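Local coordinates for glycosyl hydrolase family 88 (Pedobacter heparinus, PDB 3WIW), which acts as an unsaturated glucuronyl hydrolase specific for heparin, probably removing the unsaturated uronic acid from the end of heparin fragments, at residues Asn367-Ile370 with Asp371-Leu374; Lys386-Ala389 with Glu390-Ile394; Phe330-Ala333 with Glu334-Lys338; Tyr379-Leu382 with Glu383-Arg387. One frame throughout, in Å; residues are numbered along the deposited sequence. Where two conformers were deposited one is given.

Interaction 1 (Asn367-Ile370 with Asp371-Leu374); sequences NSEI and DTPL
Thr372 meets Glu369 across the bend through its methyl branch: CG2 of Thr372 lies 3.7 Å from CB of Glu369 and 3.4 Å from the carbonyl O of Glu369. The torsion explains this, since chi1 of 167° carries OG1 anti to the backbone N and leaves CG2 between N and the carbonyl carbon, where it meets Glu369. OG1 of Thr372 donates instead to O of Pro373 (2.7 Å) and is also bonded to Val59 N. A valine here would probably leave the Pro373 carbonyl and the Val59 amide without their hydroxyl partner. Further along, CD2 of Leu374 abuts OE2 of Glu369 at 3.6 Å, the two side chains crossing at about a right angle. That carboxylate is held by Ser58 OG and by a salt bridge to Arg57 NE. Asp371 takes a left-handed backbone conformation (phi 66°), and with Thr372 it faces Ser360 in a G1 beta bulge; its OD1 is bonded to His359. The bend thus lies against strand 55-59 and pairs with strand 360-361, and Leu374 is the N-cap residue from which helix 375-392 sets off.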
loop_
_atom_site.group_PDB
_atom_site.type_symbol
_atom_site.label_atom_id
_atom_site.label_comp_id
_atom_site.label_asym_id
_atom_site.label_seq_id
_atom_site.Cartn_x
_atom_site.Cartn_y
_atom_site.Cartn_z
ATOM N N ASN A 367 13.524 -7.577 14.222
ATOM C CA ASN A 367 13.071 -8.956 14.392
ATOM C C ASN A 367 11.544 -9.027 14.426
ATOM O O ASN A 367 10.946 -9.721 15.261
ATOM C CB ASN A 367 13.660 -9.590 15.663
ATOM C CG ASN A 367 13.426 -11.080 15.722
ATOM O OD1 ASN A 367 13.290 -11.732 14.679
ATOM N ND2 ASN A 367 13.351 -11.633 16.937
ATOM N N SER A 368 10.906 -8.311 13.504
ATOM C CA SER A 368 9.458 -8.170 13.529
ATOM C C SER A 368 8.860 -8.601 12.205
ATOM O O SER A 368 9.199 -8.052 11.147
ATOM C CB SER A 368 9.095 -6.721 13.821
ATOM O OG SER A 368 7.693 -6.562 13.859
ATOM N N GLU A 369 7.960 -9.582 12.271
ATOM C CA GLU A 369 7.211 -10.023 11.094
ATOM C C GLU A 369 8.131 -10.399 9.937
ATOM O O GLU A 369 7.947 -9.957 8.803
ATOM C CB GLU A 369 6.169 -8.955 10.691
ATOM C CG GLU A 369 5.056 -8.798 11.748
ATOM C CD GLU A 369 4.074 -7.676 11.479
ATOM O OE1 GLU A 369 4.502 -6.597 11.027
ATOM O OE2 GLU A 369 2.851 -7.858 11.709
ATOM N N ILE A 370 9.111 -11.242 10.220
ATOM C CA ILE A 370 10.020 -11.686 9.177
ATOM C C ILE A 370 9.486 -12.964 8.548
ATOM O O ILE A 370 9.345 -13.987 9.226
ATOM C CB ILE A 370 11.444 -11.946 9.707
ATOM C CG1 ILE A 370 12.029 -10.677 10.352
ATOM C CG2 ILE A 370 12.337 -12.437 8.570
ATOM C CD1 ILE A 370 13.316 -10.951 11.146
ATOM N N ASP A 371 9.196 -12.900 7.252
ATOM C CA ASP A 371 8.784 -14.069 6.458
ATOM C C ASP A 371 7.427 -14.594 6.928
ATOM O O ASP A 371 7.295 -15.734 7.359
ATOM C CB ASP A 371 9.864 -15.184 6.413
ATOM C CG ASP A 371 9.577 -16.201 5.337
ATOM O OD1 ASP A 371 8.693 -15.969 4.506
ATOM O OD2 ASP A 371 10.207 -17.260 5.304
ATOM N N THR A 372 6.412 -13.740 6.837
ATOM C CA THR A 372 5.058 -14.016 7.294
ATOM C C THR A 372 4.098 -13.405 6.286
ATOM O O THR A 372 4.436 -12.421 5.617
ATOM C CB THR A 372 4.761 -13.316 8.697
ATOM O OG1 THR A 372 3.350 -13.340 8.980
ATOM C CG2 THR A 372 5.133 -11.853 8.690
ATOM N N PRO A 373 2.889 -13.971 6.168
ATOM C CA PRO A 373 1.855 -13.185 5.498
ATOM C C PRO A 373 1.612 -11.854 6.212
ATOM O O PRO A 373 1.815 -11.735 7.425
ATOM C CB PRO A 373 0.609 -14.047 5.663
ATOM C CG PRO A 373 0.864 -14.814 6.898
ATOM C CD PRO A 373 2.328 -15.175 6.802
ATOM N N LEU A 374 1.186 -10.855 5.447
ATOM C CA LEU A 374 0.799 -9.564 5.986
ATOM C C LEU A 374 -0.442 -9.098 5.268
ATOM O O LEU A 374 -0.571 -9.236 4.044
ATOM C CB LEU A 374 1.943 -8.568 5.833
ATOM C CG LEU A 374 2.866 -8.487 7.079
ATOM C CD1 LEU A 374 4.219 -7.892 6.731
ATOM C CD2 LEU A 374 2.134 -7.624 8.141
#

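Interaction 2 (Lys386-Ala389 with Glu390-Ile394); sequences KRYA and EIKKI
Ile394 N bonds back to Ala389 O at 2.9 Å, in the carbonyl plane, and this i to i+5 bond closes the helix. Before it come regular i to i+4 bonds, Glu390 N to Lys386 O and Lys392 N to Tyr388 O (both pairs 3.0 Å apart). Lys393 has positive phi (62°) and is the C-prime residue of a Schellman motif; the inner bond, Lys393 N to Glu390 O, is weak at 3.4 Å. The hydrophobic contact that goes with this motif is present too: CB of Ala389 lies 4.3 Å from CB of Ile394. Ile394 also reaches the Tyr388 ring obliquely, CD1 of Ile394 being 4.2 Å from CE2 of Tyr388. In the conformer given, Lys392 covers one face of that ring, its CG 4.1 Å from the Tyr388 centroid in a CH-pi contact; beyond CG it bends at chi2 (-84°) and chi3 (-76°), and the two side chains run alongside each other in the same direction. Tyr388 OH is hydrogen-bonded to Glu334. Outside the helix, Ile391 packs on helix 306-322, Tyr388 also meets Phe330 of helix 327-340 and Trp31 of helix 30-49, and Ile394 rests on Leu32, so the C-terminal end of helix 375-392 is wedged among three other helices.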
loop_
_atom_site.group_PDB
_atom_site.type_symbol
_atom_site.label_atom_id
_atom_site.label_comp_id
_atom_site.label_asym_id
_atom_site.label_seq_id
_atom_site.Cartn_x
_atom_site.Cartn_y
_atom_site.Cartn_z
ATOM N N LYS A 386 -7.042 -7.125 -9.871
ATOM C CA LYS A 386 -8.158 -6.383 -10.439
ATOM C C LYS A 386 -7.673 -5.474 -11.586
ATOM O O LYS A 386 -8.298 -5.426 -12.644
ATOM C CB LYS A 386 -8.853 -5.567 -9.348
ATOM C CG LYS A 386 -10.163 -4.964 -9.788
ATOM C CD LYS A 386 -10.903 -4.252 -8.647
ATOM C CE LYS A 386 -10.094 -3.083 -8.103
ATOM N NZ LYS A 386 -10.995 -2.013 -7.556
ATOM N N ARG A 387 -6.553 -4.772 -11.392
ATOM C CA ARG A 387 -6.009 -3.921 -12.452
ATOM C C ARG A 387 -5.594 -4.723 -13.690
ATOM O O ARG A 387 -5.845 -4.324 -14.838
ATOM C CB ARG A 387 -4.841 -3.077 -11.923
ATOM C CG ARG A 387 -5.272 -2.033 -10.940
ATOM C CD ARG A 387 -4.085 -1.313 -10.299
ATOM N NE ARG A 387 -4.547 -0.271 -9.381
ATOM C CZ ARG A 387 -3.778 0.694 -8.883
ATOM N NH1 ARG A 387 -4.323 1.628 -8.097
ATOM N NH2 ARG A 387 -2.476 0.741 -9.167
ATOM N N TYR A 388 -4.960 -5.862 -13.448
ATOM C CA TYR A 388 -4.513 -6.732 -14.515
ATOM C C TYR A 388 -5.722 -7.254 -15.298
ATOM O O TYR A 388 -5.747 -7.222 -16.528
ATOM C CB TYR A 388 -3.707 -7.893 -13.924
ATOM C CG TYR A 388 -3.207 -8.878 -14.953
ATOM C CD1 TYR A 388 -1.987 -8.688 -15.578
ATOM C CD2 TYR A 388 -3.953 -9.987 -15.299
ATOM C CE1 TYR A 388 -1.508 -9.573 -16.510
ATOM C CE2 TYR A 388 -3.472 -10.914 -16.227
ATOM C CZ TYR A 388 -2.258 -10.687 -16.835
ATOM O OH TYR A 388 -1.790 -11.562 -17.771
ATOM N N ALA A 389 -6.721 -7.768 -14.588
ATOM C CA ALA A 389 -7.910 -8.282 -15.246
ATOM C C ALA A 389 -8.657 -7.207 -16.041
ATOM O O ALA A 389 -9.236 -7.503 -17.088
ATOM C CB ALA A 389 -8.835 -8.951 -14.232
ATOM N N GLU A 390 -8.639 -5.967 -15.560
ATOM C CA GLU A 390 -9.299 -4.876 -16.267
ATOM C C GLU A 390 -8.589 -4.569 -17.578
ATOM O O GLU A 390 -9.232 -4.363 -18.606
ATOM C CB GLU A 390 -9.349 -3.634 -15.375
ATOM C CG GLU A 390 -9.792 -2.347 -16.084
ATOM C CD GLU A 390 -11.169 -2.437 -16.713
ATOM O OE1 GLU A 390 -11.989 -3.278 -16.271
ATOM O OE2 GLU A 390 -11.429 -1.661 -17.660
ATOM N N ILE A 391 -7.259 -4.560 -17.542
ATOM C CA ILE A 391 -6.475 -4.306 -18.742
ATOM C C ILE A 391 -6.718 -5.398 -19.777
ATOM O O ILE A 391 -6.961 -5.115 -20.942
ATOM C CB ILE A 391 -4.968 -4.193 -18.416
ATOM C CG1 ILE A 391 -4.692 -2.893 -17.647
ATOM C CG2 ILE A 391 -4.121 -4.236 -19.705
ATOM C CD1 ILE A 391 -3.332 -2.868 -16.976
ATOM N N LYS A 392 -6.675 -6.647 -19.328
ATOM C CA LYS A 392 -6.827 -7.799 -20.215
ATOM C C LYS A 392 -8.285 -8.125 -20.550
ATOM O O LYS A 392 -8.556 -8.956 -21.426
ATOM C CB LYS A 392 -6.158 -9.020 -19.575
ATOM C CG LYS A 392 -4.646 -8.902 -19.449
ATOM C CD LYS A 392 -3.945 -9.298 -20.738
ATOM C CE LYS A 392 -3.941 -10.810 -20.908
ATOM N NZ LYS A 392 -3.119 -11.248 -22.077
ATOM N N LYS A 393 -9.214 -7.474 -19.856
ATOM C CA LYS A 393 -10.662 -7.719 -20.037
ATOM C C LYS A 393 -11.054 -9.149 -19.698
ATOM O O LYS A 393 -11.825 -9.797 -20.405
ATOM C CB LYS A 393 -11.143 -7.331 -21.436
ATOM C CG LYS A 393 -10.828 -5.894 -21.754
ATOM C CD LYS A 393 -11.533 -5.438 -22.984
ATOM C CE LYS A 393 -10.990 -4.101 -23.432
ATOM N NZ LYS A 393 -11.855 -3.623 -24.505
ATOM N N ILE A 394 -10.505 -9.637 -18.598
ATOM C CA ILE A 394 -10.768 -10.990 -18.129
ATOM C C ILE A 394 -11.858 -10.976 -17.062
ATOM O O ILE A 394 -11.740 -10.283 -16.041
ATOM C CB ILE A 394 -9.498 -11.667 -17.561
ATOM C CG1 ILE A 394 -8.433 -11.815 -18.652
ATOM C CG2 ILE A 394 -9.851 -13.033 -16.996
ATOM C CD1 ILE A 394 -7.040 -12.110 -18.130
#

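Interaction 3 (Phe330-Ala333 with Glu334-Lys338); sequences FKFA and EDILK
Phe332 and Ile336 form the tightly packed side of this part of the helix, with CD1 of Phe332 3.7 Å from CD1 of Ile336 as the methyl comes to the ring obliquely. Both are buried, Phe332 against Leu316 and Ile336 against Ala309 of helix 306-322. The solvent side is held by charge instead. Lys331 NZ binds the syn lone pair of Asp335 OD2 at 3.0 Å, and a weak second bond runs from Lys331 NZ to Asp335 OD1 at 3.2 Å. A leucine in place of this aspartate would probably leave the Lys331 ammonium without its salt-bridge mate and free to swing into solvent. Lys331 gets there with bends at chi2 (62°) and chi4 (52°). On the far flank of the salt bridge from Phe332, Glu334 lies obliquely against Phe330, with OE1 of Glu334 3.7 Å from CE2 of Phe330 and the carboxylate plane 69° from the ring plane; the stronger partner of OE1 is the hydroxyl of Tyr388. Glu334 N bonds to Phe330 O (2.8 Å), as in a regular helix. Apolar and ionic i to i+4 pairs on different sides of one helix are characteristic of an amphipathic helix, here helix 327-340 of the alpha6/alpha6 barrel.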
loop_
_atom_site.group_PDB
_atom_site.type_symbol
_atom_site.label_atom_id
_atom_site.label_comp_id
_atom_site.label_asym_id
_atom_site.label_seq_id
_atom_site.Cartn_x
_atom_site.Cartn_y
_atom_site.Cartn_z
ATOM N N PHE A 330 3.819 -3.245 -17.968
ATOM C CA PHE A 330 2.804 -4.285 -17.889
ATOM C C PHE A 330 3.457 -5.667 -17.774
ATOM O O PHE A 330 3.051 -6.498 -16.945
ATOM C CB PHE A 330 1.914 -4.259 -19.128
ATOM C CG PHE A 330 0.884 -5.331 -19.119
ATOM C CD1 PHE A 330 -0.319 -5.144 -18.456
ATOM C CD2 PHE A 330 1.135 -6.550 -19.730
ATOM C CE1 PHE A 330 -1.270 -6.145 -18.430
ATOM C CE2 PHE A 330 0.180 -7.561 -19.702
ATOM C CZ PHE A 330 -1.017 -7.348 -19.058
ATOM N N LYS A 331 4.457 -5.932 -18.611
ATOM C CA LYS A 331 5.109 -7.248 -18.631
ATOM C C LYS A 331 5.796 -7.535 -17.301
ATOM O O LYS A 331 5.718 -8.647 -16.778
ATOM C CB LYS A 331 6.119 -7.331 -19.790
ATOM C CG LYS A 331 6.921 -8.616 -19.861
ATOM C CD LYS A 331 6.035 -9.828 -20.075
ATOM C CE LYS A 331 6.863 -11.050 -20.511
ATOM N NZ LYS A 331 8.026 -11.360 -19.620
ATOM N N PHE A 332 6.441 -6.525 -16.732
ATOM C CA PHE A 332 7.153 -6.709 -15.470
ATOM C C PHE A 332 6.144 -7.024 -14.367
ATOM O O PHE A 332 6.351 -7.942 -13.571
ATOM C CB PHE A 332 7.995 -5.471 -15.176
ATOM C CG PHE A 332 9.062 -5.678 -14.138
ATOM C CD1 PHE A 332 8.753 -5.628 -12.778
ATOM C CD2 PHE A 332 10.384 -5.885 -14.517
ATOM C CE1 PHE A 332 9.754 -5.817 -11.802
ATOM C CE2 PHE A 332 11.380 -6.044 -13.558
ATOM C CZ PHE A 332 11.070 -6.024 -12.194
ATOM N N ALA A 333 5.032 -6.285 -14.334
ATOM C CA ALA A 333 3.976 -6.545 -13.353
ATOM C C ALA A 333 3.383 -7.940 -13.534
ATOM O O ALA A 333 3.147 -8.647 -12.563
ATOM C CB ALA A 333 2.872 -5.500 -13.448
ATOM N N GLU A 334 3.114 -8.323 -14.779
ATOM C CA GLU A 334 2.590 -9.649 -15.066
ATOM C C GLU A 334 3.519 -10.741 -14.535
ATOM O O GLU A 334 3.064 -11.736 -13.945
ATOM C CB GLU A 334 2.383 -9.793 -16.570
ATOM C CG GLU A 334 1.821 -11.127 -17.000
ATOM C CD GLU A 334 1.602 -11.172 -18.500
ATOM O OE1 GLU A 334 0.437 -11.127 -18.936
ATOM O OE2 GLU A 334 2.602 -11.248 -19.246
ATOM N N ASP A 335 4.828 -10.564 -14.737
ATOM C CA ASP A 335 5.808 -11.548 -14.267
ATOM C C ASP A 335 5.780 -11.614 -12.738
ATOM O O ASP A 335 5.824 -12.706 -12.169
ATOM C CB ASP A 335 7.214 -11.174 -14.723
ATOM C CG ASP A 335 7.432 -11.377 -16.213
ATOM O OD1 ASP A 335 6.675 -12.154 -16.849
ATOM O OD2 ASP A 335 8.385 -10.760 -16.751
ATOM N N ILE A 336 5.696 -10.465 -12.055
ATOM C CA ILE A 336 5.598 -10.487 -10.605
ATOM C C ILE A 336 4.350 -11.252 -10.196
ATOM O O ILE A 336 4.397 -12.092 -9.287
ATOM C CB ILE A 336 5.475 -9.065 -10.017
ATOM C CG1 ILE A 336 6.784 -8.281 -10.187
ATOM C CG2 ILE A 336 5.078 -9.143 -8.553
ATOM C CD1 ILE A 336 6.608 -6.770 -9.923
ATOM N N LEU A 337 3.220 -10.953 -10.828
ATOM C CA LEU A 337 1.981 -11.618 -10.452
ATOM C C LEU A 337 2.013 -13.127 -10.674
ATOM O O LEU A 337 1.453 -13.885 -9.869
ATOM C CB LEU A 337 0.773 -10.984 -11.151
ATOM C CG LEU A 337 0.447 -9.554 -10.732
ATOM C CD1 LEU A 337 -0.749 -9.092 -11.547
ATOM C CD2 LEU A 337 0.174 -9.493 -9.236
ATOM N N LYS A 338 2.672 -13.571 -11.742
ATOM C CA LYS A 338 2.806 -15.001 -11.948
ATOM C C LYS A 338 3.616 -15.642 -10.822
ATOM O O LYS A 338 3.268 -16.725 -10.361
ATOM C CB LYS A 338 3.397 -15.287 -13.314
ATOM C CG LYS A 338 2.378 -15.082 -14.416
ATOM C CD LYS A 338 2.998 -15.160 -15.803
ATOM C CE LYS A 338 1.918 -15.125 -16.863
ATOM N NZ LYS A 338 2.471 -15.231 -18.232
#

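Interaction 4 (Tyr379-Leu382 with Glu383-Arg387)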
loop_
_atom_site.group_PDB
_atom_site.type_symbol
_atom_site.label_atom_id
_atom_site.label_comp_id
_atom_site.label_asym_id
_atom_site.label_seq_id
_atom_site.Cartn_x
_atom_site.Cartn_y
_atom_site.Cartn_z
ATOM N N TYR A 379 -3.886 -7.115 0.251
ATOM C CA TYR A 379 -4.664 -6.021 -0.274
ATOM C C TYR A 379 -4.096 -5.568 -1.614
ATOM O O TYR A 379 -4.827 -5.494 -2.622
ATOM C CB TYR A 379 -4.624 -4.895 0.746
ATOM C CG TYR A 379 -5.312 -3.639 0.277
ATOM C CD1 TYR A 379 -6.700 -3.453 0.440
ATOM C CD2 TYR A 379 -4.576 -2.596 -0.324
ATOM C CE1 TYR A 379 -7.320 -2.272 0.031
ATOM C CE2 TYR A 379 -5.198 -1.413 -0.744
ATOM C CZ TYR A 379 -6.567 -1.263 -0.556
ATOM O OH TYR A 379 -7.212 -0.118 -0.928
ATOM N N TYR A 380 -2.790 -5.290 -1.660
ATOM C CA TYR A 380 -2.195 -4.801 -2.907
ATOM C C TYR A 380 -2.101 -5.886 -3.974
ATOM O O TYR A 380 -2.183 -5.588 -5.162
ATOM C CB TYR A 380 -0.858 -4.054 -2.681
ATOM C CG TYR A 380 -1.108 -2.755 -1.943
ATOM C CD1 TYR A 380 -1.742 -1.668 -2.569
ATOM C CD2 TYR A 380 -0.793 -2.645 -0.589
ATOM C CE1 TYR A 380 -2.024 -0.482 -1.880
ATOM C CE2 TYR A 380 -1.069 -1.471 0.115
ATOM C CZ TYR A 380 -1.694 -0.394 -0.538
ATOM O OH TYR A 380 -1.988 0.723 0.181
ATOM N N TYR A 381 -1.994 -7.148 -3.560
ATOM C CA TYR A 381 -2.051 -8.237 -4.514
ATOM C C TYR A 381 -3.411 -8.328 -5.201
ATOM O O TYR A 381 -3.488 -8.396 -6.430
ATOM C CB TYR A 381 -1.718 -9.549 -3.807
ATOM C CG TYR A 381 -1.897 -10.791 -4.642
ATOM C CD1 TYR A 381 -1.077 -11.045 -5.741
ATOM C CD2 TYR A 381 -2.863 -11.724 -4.312
ATOM C CE1 TYR A 381 -1.217 -12.232 -6.502
ATOM C CE2 TYR A 381 -3.018 -12.902 -5.047
ATOM C CZ TYR A 381 -2.194 -13.144 -6.140
ATOM O OH TYR A 381 -2.360 -14.306 -6.862
ATOM N N LEU A 382 -4.501 -8.283 -4.431
ATOM C CA LEU A 382 -5.809 -8.312 -5.086
ATOM C C LEU A 382 -6.041 -7.041 -5.908
ATOM O O LEU A 382 -6.668 -7.102 -6.980
ATOM C CB LEU A 382 -6.961 -8.558 -4.105
ATOM C CG LEU A 382 -6.958 -9.928 -3.422
ATOM C CD1 LEU A 382 -8.313 -10.165 -2.796
ATOM C CD2 LEU A 382 -6.618 -11.064 -4.396
ATOM N N GLU A 383 -5.533 -5.898 -5.456
ATOM C CA GLU A 383 -5.660 -4.675 -6.252
ATOM C C GLU A 383 -4.979 -4.871 -7.601
ATOM O O GLU A 383 -5.532 -4.527 -8.656
ATOM C CB GLU A 383 -5.036 -3.514 -5.513
ATOM C CG GLU A 383 -5.315 -2.178 -6.170
ATOM C CD GLU A 383 -4.651 -1.087 -5.393
ATOM O OE1 GLU A 383 -5.320 -0.504 -4.523
ATOM O OE2 GLU A 383 -3.442 -0.829 -5.606
ATOM N N ALA A 384 -3.791 -5.482 -7.578
ATOM C CA ALA A 384 -3.060 -5.754 -8.811
ATOM C C ALA A 384 -3.810 -6.740 -9.727
ATOM O O ALA A 384 -3.876 -6.545 -10.951
ATOM C CB ALA A 384 -1.647 -6.260 -8.486
ATOM N N LEU A 385 -4.392 -7.787 -9.142
ATOM C CA LEU A 385 -5.193 -8.722 -9.929
ATOM C C LEU A 385 -6.373 -8.007 -10.597
ATOM O O LEU A 385 -6.683 -8.260 -11.759
ATOM C CB LEU A 385 -5.736 -9.870 -9.079
ATOM C CG LEU A 385 -4.720 -10.824 -8.454
ATOM C CD1 LEU A 385 -5.408 -12.065 -7.928
ATOM C CD2 LEU A 385 -3.635 -11.231 -9.434
ATOM N N LYS A 386 -7.042 -7.125 -9.871
ATOM C CA LYS A 386 -8.158 -6.383 -10.439
ATOM C C LYS A 386 -7.673 -5.474 -11.586
ATOM O O LYS A 386 -8.298 -5.426 -12.644
ATOM C CB LYS A 386 -8.853 -5.567 -9.348
ATOM C CG LYS A 386 -10.163 -4.964 -9.788
ATOM C CD LYS A 386 -10.903 -4.252 -8.647
ATOM C CE LYS A 386 -10.094 -3.083 -8.103
ATOM N NZ LYS A 386 -10.995 -2.013 -7.556
ATOM N N ARG A 387 -6.553 -4.772 -11.392
ATOM C CA ARG A 387 -6.009 -3.921 -12.452
ATOM C C ARG A 387 -5.594 -4.723 -13.690
ATOM O O ARG A 387 -5.845 -4.324 -14.838
ATOM C CB ARG A 387 -4.841 -3.077 -11.923
ATOM C CG ARG A 387 -5.272 -2.033 -10.940
ATOM C CD ARG A 387 -4.085 -1.313 -10.299
ATOM N NE ARG A 387 -4.547 -0.271 -9.381
ATOM C CZ ARG A 387 -3.778 0.694 -8.883
ATOM N NH1 ARG A 387 -4.323 1.628 -8.097
ATOM N NH2 ARG A 387 -2.476 0.741 -9.167
HETATM O O HOH W 1 -5.657 1.445 -2.562
#
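In the buried part of helix 375-392, a helix of the alpha6/alpha6 barrel, Glu383 reaches back one turn to the rings of Tyr379 and Tyr380. Its CG stands anti to the backbone N (chi1 -171°) and the chain stays extended, which brings the carboxylate to the edge of the Tyr380 ring and within reach of Tyr379. OE2 of Glu383 sits near the plane of the Tyr380 ring, 3.6 Å from CD1 of Tyr380, while the carboxylate is turned 80° to that ring. Toward Tyr379 the polar link is through water: one molecule donates to Glu383 OE1 (2.8 Å) and is hydrogen-bonded to Tyr379 OH (2.7 Å), which is also hydrogen-bonded to Asn127 ND2. Tyr84 OH also bonds OE1, and Tyr253 OH and Ser314 OG both bond OE2, so each oxygen of this buried acid has at least two partners. The Arg387 guanidinium lies with a face toward OE2; NH1 of Arg387 is 3.6 Å from OE2 of Glu383, a long ion pair in which no N-H points at the oxygen. Together these partners would probably favour the ionised carboxylate.

Another face of the helix is apolar. CD1 of Leu385 stands 4.2 Å from the centroid of the Tyr381 ring, an off-centre CH-pi contact, and 3.9 Å from CD2 of Leu382. Leu382 in turn packs on helices 30-49 and 77-89, and Tyr381 OH bonds Ser341. This is a buried helix of the alpha6/alpha6 barrel whose Tyr380 side chain comes within about 4 Å of that of Trp250, a predicted substrate-binding residue.

How the interactions relate
Following the chain, interaction 3 comes first, on helix 327-340, then interaction 1 in the loop leading into helix 375-392, then interactions 4 and 2 along that helix. Each joins adjacent segments, so none closes a long loop and none encloses another; interactions 4 and 2 overlap at Lys386 and Arg387. The ties between the two helices are lateral. Ile391 CG2 of interaction 2 packs 3.7 Å from Phe330 CE1 of interaction 3, and Leu337 CD2 of interaction 3 packs 3.8 Å from Ala384 CB of interaction 4. Interaction 1 stands apart, its nearest atoms about 5 Å from interaction 4, at the opposite end of helix 375-392 from interaction 2.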